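Local atomic coordinates of insecticidal crystal protein Cry7Cal (Bacillus thuringiensis, PDB entry 5ZI1), a protein that acts as an insecticidal toxin against the locust Locusta migratoria manilensis, probably by binding a midgut receptor and inserting its helical domain to form a membrane pore. Residues A[34-39]-A[151-156]; A[42-47]-A[89-94]; A[95-100]-A[159-164]; A[167-172]-A[237-242]. All coordinates share one frame; numbering follows the deposited sequence.

Contact 1. Residues A[34-39]-A[151-156]; sequences GGIIGL and HLFLLK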
loop_
_atom_site.group_PDB
_atom_site.type_symbol
_atom_site.label_atom_id
_atom_site.label_comp_id
_atom_site.label_asym_id
_atom_site.label_seq_id
_atom_site.Cartn_x
_atom_site.Cartn_y
_atom_site.Cartn_z
ATOM N N GLY A 34 -10.555 -1.335 -26.587
ATOM C CA GLY A 34 -9.555 -2.358 -26.857
ATOM C C GLY A 34 -8.693 -2.660 -25.646
ATOM O O GLY A 34 -8.461 -3.823 -25.303
ATOM N N GLY A 35 -8.208 -1.615 -24.978
ATOM C CA GLY A 35 -7.457 -1.830 -23.755
ATOM C C GLY A 35 -8.310 -2.418 -22.647
ATOM O O GLY A 35 -7.861 -3.303 -21.914
ATOM N N ILE A 36 -9.548 -1.927 -22.502
ATOM C CA ILE A 36 -10.470 -2.490 -21.513
ATOM C C ILE A 36 -10.625 -3.992 -21.728
ATOM O O ILE A 36 -10.673 -4.769 -20.768
ATOM C CB ILE A 36 -11.828 -1.765 -21.573
ATOM C CG1 ILE A 36 -11.764 -0.406 -20.864
ATOM C CG2 ILE A 36 -12.922 -2.612 -20.961
ATOM C CD1 ILE A 36 -12.124 -0.430 -19.401
ATOM N N ILE A 37 -10.688 -4.422 -22.993
ATOM C CA ILE A 37 -10.808 -5.845 -23.288
ATOM C C ILE A 37 -9.558 -6.588 -22.842
ATOM O O ILE A 37 -9.638 -7.680 -22.268
ATOM C CB ILE A 37 -11.095 -6.062 -24.785
ATOM C CG1 ILE A 37 -12.544 -5.674 -25.116
ATOM C CG2 ILE A 37 -10.821 -7.516 -25.180
ATOM C CD1 ILE A 37 -12.829 -5.583 -26.605
ATOM N N GLY A 38 -8.386 -5.999 -23.072
ATOM C CA GLY A 38 -7.156 -6.625 -22.624
ATOM C C GLY A 38 -7.054 -6.695 -21.115
ATOM O O GLY A 38 -6.560 -7.684 -20.562
ATOM N N LEU A 39 -7.519 -5.649 -20.426
ATOM C CA LEU A 39 -7.530 -5.684 -18.967
ATOM C C LEU A 39 -8.444 -6.793 -18.451
ATOM O O LEU A 39 -8.071 -7.549 -17.548
ATOM C CB LEU A 39 -7.956 -4.330 -18.402
ATOM C CG LEU A 39 -8.003 -4.337 -16.873
ATOM C CD1 LEU A 39 -6.633 -4.672 -16.340
ATOM C CD2 LEU A 39 -8.473 -3.025 -16.297
ATOM N N HIS A 151 -16.559 -5.084 -9.378
ATOM C CA HIS A 151 -17.859 -4.441 -9.556
ATOM C C HIS A 151 -17.684 -2.968 -9.886
ATOM O O HIS A 151 -18.257 -2.464 -10.856
ATOM C CB HIS A 151 -18.700 -4.617 -8.284
ATOM C CG HIS A 151 -20.128 -4.175 -8.426
ATOM N ND1 HIS A 151 -20.942 -3.933 -7.338
ATOM C CD2 HIS A 151 -20.890 -3.945 -9.523
ATOM C CE1 HIS A 151 -22.140 -3.570 -7.762
ATOM N NE2 HIS A 151 -22.136 -3.578 -9.082
ATOM N N LEU A 152 -16.869 -2.268 -9.095
ATOM C CA LEU A 152 -16.629 -0.849 -9.337
ATOM C C LEU A 152 -16.052 -0.616 -10.725
ATOM O O LEU A 152 -16.450 0.329 -11.431
ATOM C CB LEU A 152 -15.685 -0.296 -8.268
ATOM C CG LEU A 152 -16.359 -0.278 -6.902
ATOM C CD1 LEU A 152 -15.409 0.206 -5.837
ATOM C CD2 LEU A 152 -17.573 0.612 -7.005
ATOM N N PHE A 153 -15.117 -1.481 -11.132
ATOM C CA PHE A 153 -14.498 -1.362 -12.440
ATOM C C PHE A 153 -15.490 -1.661 -13.551
ATOM O O PHE A 153 -15.502 -0.978 -14.586
ATOM C CB PHE A 153 -13.302 -2.303 -12.535
ATOM C CG PHE A 153 -12.792 -2.469 -13.923
ATOM C CD1 PHE A 153 -12.234 -1.393 -14.598
ATOM C CD2 PHE A 153 -12.891 -3.685 -14.569
ATOM C CE1 PHE A 153 -11.772 -1.534 -15.889
ATOM C CE2 PHE A 153 -12.422 -3.829 -15.863
ATOM C CZ PHE A 153 -11.866 -2.753 -16.522
ATOM N N LEU A 154 -16.315 -2.695 -13.369
ATOM C CA LEU A 154 -17.370 -2.964 -14.336
ATOM C C LEU A 154 -18.300 -1.759 -14.493
ATOM O O LEU A 154 -18.749 -1.457 -15.601
ATOM C CB LEU A 154 -18.166 -4.191 -13.918
ATOM C CG LEU A 154 -19.323 -4.498 -14.864
ATOM C CD1 LEU A 154 -18.765 -4.913 -16.182
ATOM C CD2 LEU A 154 -20.310 -5.543 -14.320
ATOM N N LEU A 155 -18.607 -1.066 -13.391
ATOM C CA LEU A 155 -19.546 0.042 -13.469
ATOM C C LEU A 155 -18.961 1.182 -14.287
ATOM O O LEU A 155 -19.703 1.899 -14.968
ATOM C CB LEU A 155 -19.936 0.504 -12.056
ATOM C CG LEU A 155 -20.990 -0.379 -11.366
ATOM C CD1 LEU A 155 -21.009 -0.239 -9.844
ATOM C CD2 LEU A 155 -22.362 -0.053 -11.981
ATOM N N LYS A 156 -17.630 1.329 -14.268
ATOM C CA LYS A 156 -16.976 2.321 -15.113
ATOM C C LYS A 156 -17.344 2.129 -16.580
ATOM O O LYS A 156 -17.477 3.105 -17.325
ATOM C CB LYS A 156 -15.456 2.247 -14.930
ATOM C CG LYS A 156 -14.667 3.203 -15.821
ATOM C CD LYS A 156 -13.166 3.161 -15.513
ATOM C CE LYS A 156 -12.359 3.940 -16.545
ATOM N NZ LYS A 156 -10.991 4.282 -16.073
#
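F153 meets I36 and L39 in a buried apolar contact within the helical bundle that forms the N-terminal domain of the three-domain Cry toxins, where helix 33-47 packs on helix 141-165. The latter touches helices 33-47, 73-101, 107-127 and 169-202, as expected of the central helix of this bundle. A chi1 of 167° sets CG of F153 trans to the main-chain N, sends the ring toward helix 33-47 and brings its CE1-CZ end against the methyl ends of I36 and L39. The L39 side chain comes from the opposite direction, while I36 slides past the ring the other way, offering its terminal methyl. Both meet the ring obliquely. F27 packs against I36 and L39, and the ring of F40 meets that of F153 at about 45°, so F27 and F40 extend the apolar patch. One turn along from F153, K156 sends its extended side chain toward the loop before helix 33-47, where NZ bonds to H30 O. The apolar core comes down to a few atoms: I36 CD1 lies 3.7 Å from F153 CE1, and L39 CD2 approaches F153 CZ closely, at 3.4 Å.

Contact 2. Residues A[42-47]-A[89-94]; sequences EVLRLL and ALEGYT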
loop_
_atom_site.group_PDB
_atom_site.type_symbol
_atom_site.label_atom_id
_atom_site.label_comp_id
_atom_site.label_asym_id
_atom_site.label_seq_id
_atom_site.Cartn_x
_atom_site.Cartn_y
_atom_site.Cartn_z
ATOM N N GLU A 42 -6.847 -10.217 -19.178
ATOM C CA GLU A 42 -5.749 -10.307 -18.219
ATOM C C GLU A 42 -6.264 -10.629 -16.821
ATOM O O GLU A 42 -5.746 -11.525 -16.140
ATOM C CB GLU A 42 -4.993 -8.978 -18.215
ATOM C CG GLU A 42 -3.510 -9.030 -17.938
ATOM C CD GLU A 42 -2.794 -7.758 -18.415
ATOM O OE1 GLU A 42 -3.464 -6.815 -18.908
ATOM O OE2 GLU A 42 -1.553 -7.705 -18.307
ATOM N N VAL A 43 -7.297 -9.900 -16.381
ATOM C CA VAL A 43 -7.776 -9.987 -15.006
ATOM C C VAL A 43 -8.483 -11.312 -14.761
ATOM O O VAL A 43 -8.375 -11.896 -13.674
ATOM C CB VAL A 43 -8.688 -8.784 -14.685
ATOM C CG1 VAL A 43 -9.640 -9.091 -13.536
ATOM C CG2 VAL A 43 -7.844 -7.573 -14.335
ATOM N N LEU A 44 -9.207 -11.821 -15.752
ATOM C CA LEU A 44 -9.839 -13.105 -15.518
ATOM C C LEU A 44 -8.813 -14.221 -15.417
ATOM O O LEU A 44 -8.993 -15.143 -14.615
ATOM C CB LEU A 44 -10.880 -13.421 -16.587
ATOM C CG LEU A 44 -12.032 -12.429 -16.748
ATOM C CD1 LEU A 44 -12.166 -12.038 -18.188
ATOM C CD2 LEU A 44 -13.316 -13.036 -16.244
ATOM N N ARG A 45 -7.719 -14.152 -16.177
ATOM C CA ARG A 45 -6.696 -15.185 -16.036
ATOM C C ARG A 45 -6.037 -15.120 -14.669
ATOM O O ARG A 45 -5.752 -16.158 -14.066
ATOM C CB ARG A 45 -5.662 -15.070 -17.153
ATOM C CG ARG A 45 -6.162 -15.687 -18.445
ATOM C CD ARG A 45 -5.441 -15.157 -19.657
ATOM N NE ARG A 45 -6.107 -15.567 -20.894
ATOM C CZ ARG A 45 -5.712 -15.203 -22.113
ATOM N NH1 ARG A 45 -4.649 -14.419 -22.259
ATOM N NH2 ARG A 45 -6.379 -15.620 -23.186
ATOM N N LEU A 46 -5.822 -13.912 -14.141
ATOM C CA LEU A 46 -5.212 -13.802 -12.820
ATOM C C LEU A 46 -6.137 -14.324 -11.739
ATOM O O LEU A 46 -5.720 -15.120 -10.891
ATOM C CB LEU A 46 -4.829 -12.362 -12.515
ATOM C CG LEU A 46 -3.506 -11.914 -13.114
ATOM C CD1 LEU A 46 -3.315 -10.424 -12.893
ATOM C CD2 LEU A 46 -2.378 -12.745 -12.479
ATOM N N LEU A 47 -7.404 -13.884 -11.756
ATOM C CA LEU A 47 -8.325 -14.189 -10.667
ATOM C C LEU A 47 -8.898 -15.596 -10.773
ATOM O O LEU A 47 -9.237 -16.200 -9.754
ATOM C CB LEU A 47 -9.457 -13.149 -10.630
ATOM C CG LEU A 47 -9.121 -11.774 -10.028
ATOM C CD1 LEU A 47 -10.253 -10.750 -10.227
ATOM C CD2 LEU A 47 -8.813 -11.923 -8.563
ATOM N N ALA A 89 -20.088 -14.738 -16.151
ATOM C CA ALA A 89 -20.799 -13.568 -16.653
ATOM C C ALA A 89 -19.811 -12.544 -17.186
ATOM O O ALA A 89 -20.037 -11.950 -18.247
ATOM C CB ALA A 89 -21.708 -12.965 -15.571
ATOM N N LEU A 90 -18.701 -12.345 -16.483
ATOM C CA LEU A 90 -17.648 -11.498 -17.034
ATOM C C LEU A 90 -17.133 -12.043 -18.361
ATOM O O LEU A 90 -16.956 -11.283 -19.321
ATOM C CB LEU A 90 -16.509 -11.357 -16.035
ATOM C CG LEU A 90 -16.877 -10.502 -14.827
ATOM C CD1 LEU A 90 -15.827 -10.666 -13.738
ATOM C CD2 LEU A 90 -17.007 -9.040 -15.245
ATOM N N GLU A 91 -16.887 -13.354 -18.442
ATOM C CA GLU A 91 -16.472 -13.937 -19.716
ATOM C C GLU A 91 -17.457 -13.567 -20.812
ATOM O O GLU A 91 -17.067 -13.060 -21.869
ATOM C CB GLU A 91 -16.357 -15.460 -19.619
ATOM C CG GLU A 91 -15.204 -15.976 -18.788
ATOM C CD GLU A 91 -15.231 -17.510 -18.599
ATOM O OE1 GLU A 91 -16.067 -18.196 -19.246
ATOM O OE2 GLU A 91 -14.417 -18.023 -17.793
ATOM N N GLY A 92 -18.747 -13.794 -20.558
ATOM C CA GLY A 92 -19.768 -13.446 -21.532
ATOM C C GLY A 92 -19.837 -11.961 -21.823
ATOM O O GLY A 92 -20.163 -11.561 -22.946
ATOM N N TYR A 93 -19.534 -11.120 -20.831
ATOM C CA TYR A 93 -19.558 -9.685 -21.084
ATOM C C TYR A 93 -18.378 -9.260 -21.961
ATOM O O TYR A 93 -18.564 -8.550 -22.962
ATOM C CB TYR A 93 -19.587 -8.899 -19.764
ATOM C CG TYR A 93 -19.341 -7.416 -19.974
ATOM C CD1 TYR A 93 -20.360 -6.565 -20.402
ATOM C CD2 TYR A 93 -18.072 -6.876 -19.786
ATOM C CE1 TYR A 93 -20.113 -5.202 -20.614
ATOM C CE2 TYR A 93 -17.821 -5.541 -19.980
ATOM C CZ TYR A 93 -18.828 -4.701 -20.398
ATOM O OH TYR A 93 -18.518 -3.364 -20.595
ATOM N N THR A 94 -17.152 -9.677 -21.604
ATOM C CA THR A 94 -15.987 -9.315 -22.415
ATOM C C THR A 94 -16.149 -9.815 -23.844
ATOM O O THR A 94 -15.857 -9.095 -24.809
ATOM C CB THR A 94 -14.702 -9.883 -21.807
ATOM O OG1 THR A 94 -14.745 -11.312 -21.869
ATOM C CG2 THR A 94 -14.569 -9.490 -20.366
#
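L44 carries this contact between two helices of the N-terminal bundle of the Cry toxin, its two methyls touching successive turns of helix 73-101, at L90/E91 and at T94. CD2 comes obliquely against L90, 3.6 Å from L90 CB, and the same methyl lies 4.2 Å from the backbone N of E91, beside that residue's CG. CD1 points the other way along the helix and meets T94 CG2 tip to tip, at 4.1 Å. T94 can offer a methyl here because its hydroxyl is turned aside: with chi1 at 66°, OG1 falls between the backbone N and the carbonyl carbon and bonds back to its own helix, 2.9 Å from E91 O and tilted 28° from that carbonyl's plane. This bond fixes the rotation of the side chain and leaves CG2 facing L44.

Further out, F40 of helix 33-47 touches both L90 and T94 and continues the apolar seam. The carboxylate of E91 is engaged by R87 in a salt bridge, with K51 a long and weak second partner. The axes of 42-47 and 89-94 run nearly antiparallel (162°) and come no closer than 11.1 Å. Between these two segments L44 alone spans the gap, which implies an adhesion made largely of methyl and methylene groups, with T94 OG1 and E91 OE2 bonded within helix 73-101.

Contact 3. Residues A[95-100]-A[159-164]; sequences SALEAW and ELFGAE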
loop_
_atom_site.group_PDB
_atom_site.type_symbol
_atom_site.label_atom_id
_atom_site.label_comp_id
_atom_site.label_asym_id
_atom_site.label_seq_id
_atom_site.Cartn_x
_atom_site.Cartn_y
_atom_site.Cartn_z
ATOM N N SER A 95 -16.653 -11.036 -23.996
ATOM C CA SER A 95 -16.918 -11.569 -25.326
ATOM C C SER A 95 -17.908 -10.696 -26.097
ATOM O O SER A 95 -17.720 -10.453 -27.294
ATOM C CB SER A 95 -17.424 -13.002 -25.203
ATOM O OG SER A 95 -17.746 -13.545 -26.465
ATOM N N ALA A 96 -18.966 -10.201 -25.433
ATOM C CA ALA A 96 -19.897 -9.315 -26.129
ATOM C C ALA A 96 -19.306 -7.934 -26.324
ATOM O O ALA A 96 -19.588 -7.280 -27.338
ATOM C CB ALA A 96 -21.227 -9.194 -25.380
ATOM N N LEU A 97 -18.500 -7.468 -25.367
ATOM C CA LEU A 97 -17.798 -6.204 -25.563
ATOM C C LEU A 97 -16.868 -6.277 -26.770
ATOM O O LEU A 97 -16.714 -5.300 -27.509
ATOM C CB LEU A 97 -17.024 -5.834 -24.301
ATOM C CG LEU A 97 -16.448 -4.417 -24.286
ATOM C CD1 LEU A 97 -17.533 -3.386 -24.606
ATOM C CD2 LEU A 97 -15.815 -4.135 -22.932
ATOM N N GLU A 98 -16.260 -7.441 -27.000
ATOM C CA GLU A 98 -15.348 -7.582 -28.127
ATOM C C GLU A 98 -16.107 -7.624 -29.445
ATOM O O GLU A 98 -15.714 -6.962 -30.411
ATOM C CB GLU A 98 -14.496 -8.836 -27.949
ATOM C CG GLU A 98 -13.248 -8.844 -28.801
ATOM C CD GLU A 98 -12.254 -9.895 -28.340
ATOM O OE1 GLU A 98 -11.115 -9.882 -28.852
ATOM O OE2 GLU A 98 -12.616 -10.720 -27.458
ATOM N N ALA A 99 -17.199 -8.390 -29.500
ATOM C CA ALA A 99 -18.010 -8.448 -30.714
ATOM C C ALA A 99 -18.534 -7.072 -31.099
ATOM O O ALA A 99 -18.619 -6.744 -32.286
ATOM C CB ALA A 99 -19.172 -9.423 -30.534
ATOM N N TRP A 100 -18.896 -6.253 -30.113
ATOM C CA TRP A 100 -19.420 -4.933 -30.437
ATOM C C TRP A 100 -18.303 -4.006 -30.895
ATOM O O TRP A 100 -18.461 -3.250 -31.863
ATOM C CB TRP A 100 -20.155 -4.335 -29.232
ATOM C CG TRP A 100 -20.273 -2.832 -29.329
ATOM C CD1 TRP A 100 -21.109 -2.124 -30.140
ATOM C CD2 TRP A 100 -19.510 -1.864 -28.598
ATOM N NE1 TRP A 100 -20.916 -0.774 -29.957
ATOM C CE2 TRP A 100 -19.936 -0.591 -29.018
ATOM C CE3 TRP A 100 -18.510 -1.951 -27.627
ATOM C CZ2 TRP A 100 -19.393 0.582 -28.503
ATOM C CZ3 TRP A 100 -17.976 -0.782 -27.118
ATOM C CH2 TRP A 100 -18.418 0.465 -27.557
ATOM N N GLU A 159 -20.138 4.319 -17.981
ATOM C CA GLU A 159 -19.807 5.698 -18.315
ATOM C C GLU A 159 -18.939 5.774 -19.555
ATOM O O GLU A 159 -19.040 6.741 -20.319
ATOM C CB GLU A 159 -19.129 6.413 -17.137
ATOM C CG GLU A 159 -18.702 7.842 -17.526
ATOM C CD GLU A 159 -19.757 8.868 -17.090
ATOM O OE1 GLU A 159 -20.677 8.486 -16.330
ATOM O OE2 GLU A 159 -19.727 10.043 -17.546
ATOM N N LEU A 160 -18.097 4.764 -19.784
ATOM C CA LEU A 160 -17.242 4.814 -20.958
ATOM C C LEU A 160 -18.022 4.523 -22.232
ATOM O O LEU A 160 -17.853 5.218 -23.244
ATOM C CB LEU A 160 -16.087 3.823 -20.826
ATOM C CG LEU A 160 -15.022 4.077 -19.761
ATOM C CD1 LEU A 160 -14.189 2.818 -19.610
ATOM C CD2 LEU A 160 -14.161 5.256 -20.140
ATOM N N PHE A 161 -18.866 3.499 -22.213
ATOM C CA PHE A 161 -19.440 2.983 -23.439
ATOM C C PHE A 161 -20.965 3.039 -23.484
ATOM O O PHE A 161 -21.535 2.787 -24.556
ATOM C CB PHE A 161 -18.982 1.532 -23.672
ATOM C CG PHE A 161 -17.494 1.292 -23.423
ATOM C CD1 PHE A 161 -16.522 1.973 -24.155
ATOM C CD2 PHE A 161 -17.076 0.346 -22.488
ATOM C CE1 PHE A 161 -15.170 1.735 -23.937
ATOM C CE2 PHE A 161 -15.717 0.096 -22.269
ATOM C CZ PHE A 161 -14.766 0.791 -22.986
ATOM N N GLY A 162 -21.638 3.387 -22.380
ATOM C CA GLY A 162 -23.096 3.345 -22.305
ATOM C C GLY A 162 -23.845 4.058 -23.414
ATOM O O GLY A 162 -24.652 3.444 -24.119
ATOM N N ALA A 163 -23.569 5.352 -23.589
ATOM C CA ALA A 163 -24.233 6.121 -24.640
ATOM C C ALA A 163 -24.037 5.483 -26.010
ATOM O O ALA A 163 -24.960 5.476 -26.833
ATOM C CB ALA A 163 -23.723 7.563 -24.642
ATOM N N GLU A 164 -22.851 4.905 -26.265
ATOM C CA GLU A 164 -22.633 4.256 -27.555
ATOM C C GLU A 164 -23.337 2.913 -27.659
ATOM O O GLU A 164 -23.535 2.419 -28.775
ATOM C CB GLU A 164 -21.139 4.088 -27.847
ATOM C CG GLU A 164 -20.254 5.164 -27.277
ATOM C CD GLU A 164 -18.801 4.995 -27.730
ATOM O OE1 GLU A 164 -18.542 5.037 -28.958
ATOM O OE2 GLU A 164 -17.907 4.799 -26.875
#
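Two helices of the N-terminal bundle, 73-101 and 141-165, meet near their C-terminal ends through an aromatic pair, W100 and F161. W100 CG is trans to the main-chain N (chi1 159°), which directs the indole toward helix 141-165. Its six-membered ring turns an edge toward the face of F161 in an offset edge-to-face stack, with centroids 5.9 Å apart and planes at 60°. W100 CH2 also touches F161 CB at 4.1 Å. L160 CB lies over the centre of one face of F161, and L97 CD2 approaches F161 CE2 at 4.3 Å. E164 crosses W100 at about a right angle, packing CB 4.0 Å from W100 CZ2, its carboxylate in a salt bridge with R104. Helix 141-165 is kinked here, the N atoms of A163 and E164 lacking bonds to the preceding turn. W165 adds a second edge-to-face partner for W100. The segment axes cross at 55° and come no closer than 13.1 Å, a gap bridged by aromatic side chains, consistent with the central helix of a Cry toxin bundle.

Contact 4. Residues A[167-172]-A[237-242]; sequences MQQYEI and DARTYP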
loop_
_atom_site.group_PDB
_atom_site.type_symbol
_atom_site.label_atom_id
_atom_site.label_comp_id
_atom_site.label_asym_id
_atom_site.label_seq_id
_atom_site.Cartn_x
_atom_site.Cartn_y
_atom_site.Cartn_z
ATOM N N MET A 167 -27.575 3.635 -24.389
ATOM C CA MET A 167 -28.055 4.040 -23.081
ATOM C C MET A 167 -28.391 5.519 -23.097
ATOM O O MET A 167 -27.651 6.332 -23.663
ATOM C CB MET A 167 -27.003 3.754 -22.005
ATOM C CG MET A 167 -27.021 2.330 -21.490
ATOM S SD MET A 167 -25.839 2.014 -20.174
ATOM C CE MET A 167 -26.266 3.211 -18.952
ATOM N N GLN A 168 -29.510 5.864 -22.472
ATOM C CA GLN A 168 -29.864 7.261 -22.319
ATOM C C GLN A 168 -29.128 7.861 -21.128
ATOM O O GLN A 168 -28.603 7.151 -20.261
ATOM C CB GLN A 168 -31.375 7.410 -22.162
ATOM C CG GLN A 168 -32.064 7.741 -23.475
ATOM C CD GLN A 168 -33.568 7.614 -23.371
ATOM O OE1 GLN A 168 -34.086 6.506 -23.192
ATOM N NE2 GLN A 168 -34.286 8.741 -23.499
ATOM N N GLN A 169 -29.090 9.194 -21.090
ATOM C CA GLN A 169 -28.239 9.848 -20.104
ATOM C C GLN A 169 -28.682 9.508 -18.687
ATOM O O GLN A 169 -27.837 9.308 -17.804
ATOM C CB GLN A 169 -28.220 11.362 -20.332
ATOM C CG GLN A 169 -27.249 12.128 -19.409
ATOM C CD GLN A 169 -25.786 11.821 -19.689
ATOM O OE1 GLN A 169 -25.273 12.115 -20.769
ATOM N NE2 GLN A 169 -25.108 11.214 -18.717
ATOM N N TYR A 170 -29.995 9.413 -18.452
ATOM C CA TYR A 170 -30.465 9.154 -17.096
ATOM C C TYR A 170 -29.932 7.826 -16.579
ATOM O O TYR A 170 -29.623 7.696 -15.392
ATOM C CB TYR A 170 -32.001 9.164 -17.032
ATOM C CG TYR A 170 -32.667 7.938 -17.632
ATOM C CD1 TYR A 170 -32.772 6.735 -16.912
ATOM C CD2 TYR A 170 -33.215 7.982 -18.905
ATOM C CE1 TYR A 170 -33.371 5.619 -17.465
ATOM C CE2 TYR A 170 -33.840 6.874 -19.458
ATOM C CZ TYR A 170 -33.910 5.698 -18.731
ATOM O OH TYR A 170 -34.518 4.602 -19.284
ATOM N N GLU A 171 -29.860 6.824 -17.448
ATOM C CA GLU A 171 -29.417 5.503 -17.036
ATOM C C GLU A 171 -27.898 5.475 -16.850
ATOM O O GLU A 171 -27.405 4.885 -15.889
ATOM C CB GLU A 171 -29.889 4.468 -18.061
ATOM C CG GLU A 171 -29.782 3.036 -17.581
ATOM C CD GLU A 171 -30.335 2.035 -18.587
ATOM O OE1 GLU A 171 -30.575 0.867 -18.195
ATOM O OE2 GLU A 171 -30.516 2.414 -19.769
ATOM N N ILE A 172 -27.153 6.139 -17.744
ATOM C CA ILE A 172 -25.741 6.437 -17.495
ATOM C C ILE A 172 -25.572 7.131 -16.153
ATOM O O ILE A 172 -24.672 6.797 -15.373
ATOM C CB ILE A 172 -25.177 7.301 -18.639
ATOM C CG1 ILE A 172 -25.255 6.546 -19.960
ATOM C CG2 ILE A 172 -23.757 7.772 -18.336
ATOM C CD1 ILE A 172 -24.909 7.411 -21.143
ATOM N N ASP A 237 -14.045 6.367 -11.060
ATOM C CA ASP A 237 -14.948 7.472 -11.385
ATOM C C ASP A 237 -14.452 8.119 -12.670
ATOM O O ASP A 237 -13.541 8.950 -12.655
ATOM C CB ASP A 237 -14.979 8.459 -10.222
ATOM C CG ASP A 237 -15.884 9.655 -10.464
ATOM O OD1 ASP A 237 -16.266 9.917 -11.626
ATOM O OD2 ASP A 237 -16.179 10.366 -9.473
ATOM N N ALA A 238 -15.049 7.730 -13.798
ATOM C CA ALA A 238 -14.552 8.173 -15.097
ATOM C C ALA A 238 -14.828 9.644 -15.383
ATOM O O ALA A 238 -14.262 10.181 -16.341
ATOM C CB ALA A 238 -15.159 7.323 -16.211
ATOM N N ARG A 239 -15.680 10.303 -14.599
ATOM C CA ARG A 239 -15.846 11.743 -14.765
ATOM C C ARG A 239 -14.755 12.517 -14.046
ATOM O O ARG A 239 -14.259 13.521 -14.567
ATOM C CB ARG A 239 -17.213 12.186 -14.254
ATOM C CG ARG A 239 -18.323 11.872 -15.206
ATOM C CD ARG A 239 -19.684 12.204 -14.621
ATOM N NE ARG A 239 -20.668 11.405 -15.327
ATOM C CZ ARG A 239 -21.957 11.330 -15.023
ATOM N NH1 ARG A 239 -22.453 12.027 -14.010
ATOM N NH2 ARG A 239 -22.742 10.542 -15.746
ATOM N N THR A 240 -14.395 12.076 -12.836
ATOM C CA THR A 240 -13.325 12.719 -12.088
ATOM C C THR A 240 -11.962 12.351 -12.657
ATOM O O THR A 240 -11.014 13.139 -12.554
ATOM C CB THR A 240 -13.409 12.329 -10.613
ATOM O OG1 THR A 240 -14.758 12.464 -10.153
ATOM C CG2 THR A 240 -12.520 13.198 -9.762
ATOM N N TYR A 241 -11.857 11.189 -13.294
ATOM C CA TYR A 241 -10.609 10.717 -13.894
ATOM C C TYR A 241 -10.897 10.286 -15.327
ATOM O O TYR A 241 -10.971 9.084 -15.631
ATOM C CB TYR A 241 -9.990 9.595 -13.059
ATOM C CG TYR A 241 -9.653 10.038 -11.644
ATOM C CD1 TYR A 241 -10.559 9.862 -10.597
ATOM C CD2 TYR A 241 -8.437 10.650 -11.356
ATOM C CE1 TYR A 241 -10.252 10.281 -9.298
ATOM C CE2 TYR A 241 -8.124 11.071 -10.064
ATOM C CZ TYR A 241 -9.029 10.884 -9.040
ATOM O OH TYR A 241 -8.711 11.313 -7.761
ATOM N N PRO A 242 -11.061 11.250 -16.241
ATOM C CA PRO A 242 -11.330 10.921 -17.646
ATOM C C PRO A 242 -10.103 10.526 -18.449
ATOM O O PRO A 242 -10.240 10.243 -19.647
ATOM C CB PRO A 242 -11.933 12.227 -18.194
ATOM C CG PRO A 242 -11.248 13.294 -17.409
ATOM C CD PRO A 242 -11.057 12.707 -16.005
#
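R239 NH2 and Q169 NE2 converge on one acceptor, OD1 of D173, by a salt bridge and a hydrogen bond. The shared acceptor probably accounts for the closeness of the two donors: Q169 NE2 and R239 NH2 lie 3.9 Å apart, with the amide and guanidinium planes turned 66° against each other. Q169 gets there by a bend at chi2 (67°), whereas R239 is extended from CG to NE and spans the distance from its loop to the start of helix 169-202. There I172 CG2 touches R239 NH2 at the edge of the guanidinium, near its plane, also at 3.9 Å. R239 NE pairs with E159, and Y176 makes a cation-pi contact with the same group.

D237 organises the turn that carries R239. Its OD1 accepts T240 N at 3.1 Å in an Asx motif and, weakly, R239 N, and D237 OD2 lies 2.6 Å from T240 OG1; the two T240 donors approach well out of the carboxylate plane. A little further on, Y241 OH bonds to E596 and Y561, and T240 O to R525, all in the C-terminal β-rich part of the chain. Two carboxylates thus flank one guanidinium, which would probably stabilise its positive charge, and the link between bundle and loop is mainly ionic, running through R239 to D173 and E159.

In the fold
Starting from the N terminus, helix 33-47 supplies the first segments of contacts 1 and 2. Contact 2 closes the shorter loop, back from helix 73-101, and is nested inside the loop of 111 residues that contact 1 closes on helix 141-165. Contact 3 starts within that loop and ends beyond it, so its segments alternate with those of contact 1; I36 packs against L97, L160 and F161, joining the two. Contact 4 follows in series, tying the start of helix 169-202 to the loop after helix 232-235. A salt bridge joins contacts 3 and 4, and K156 packing on A238 joins contacts 1 and 4. The first three contacts lace the N-terminal bundle together; the fourth joins it to the loop that leads to the β domains.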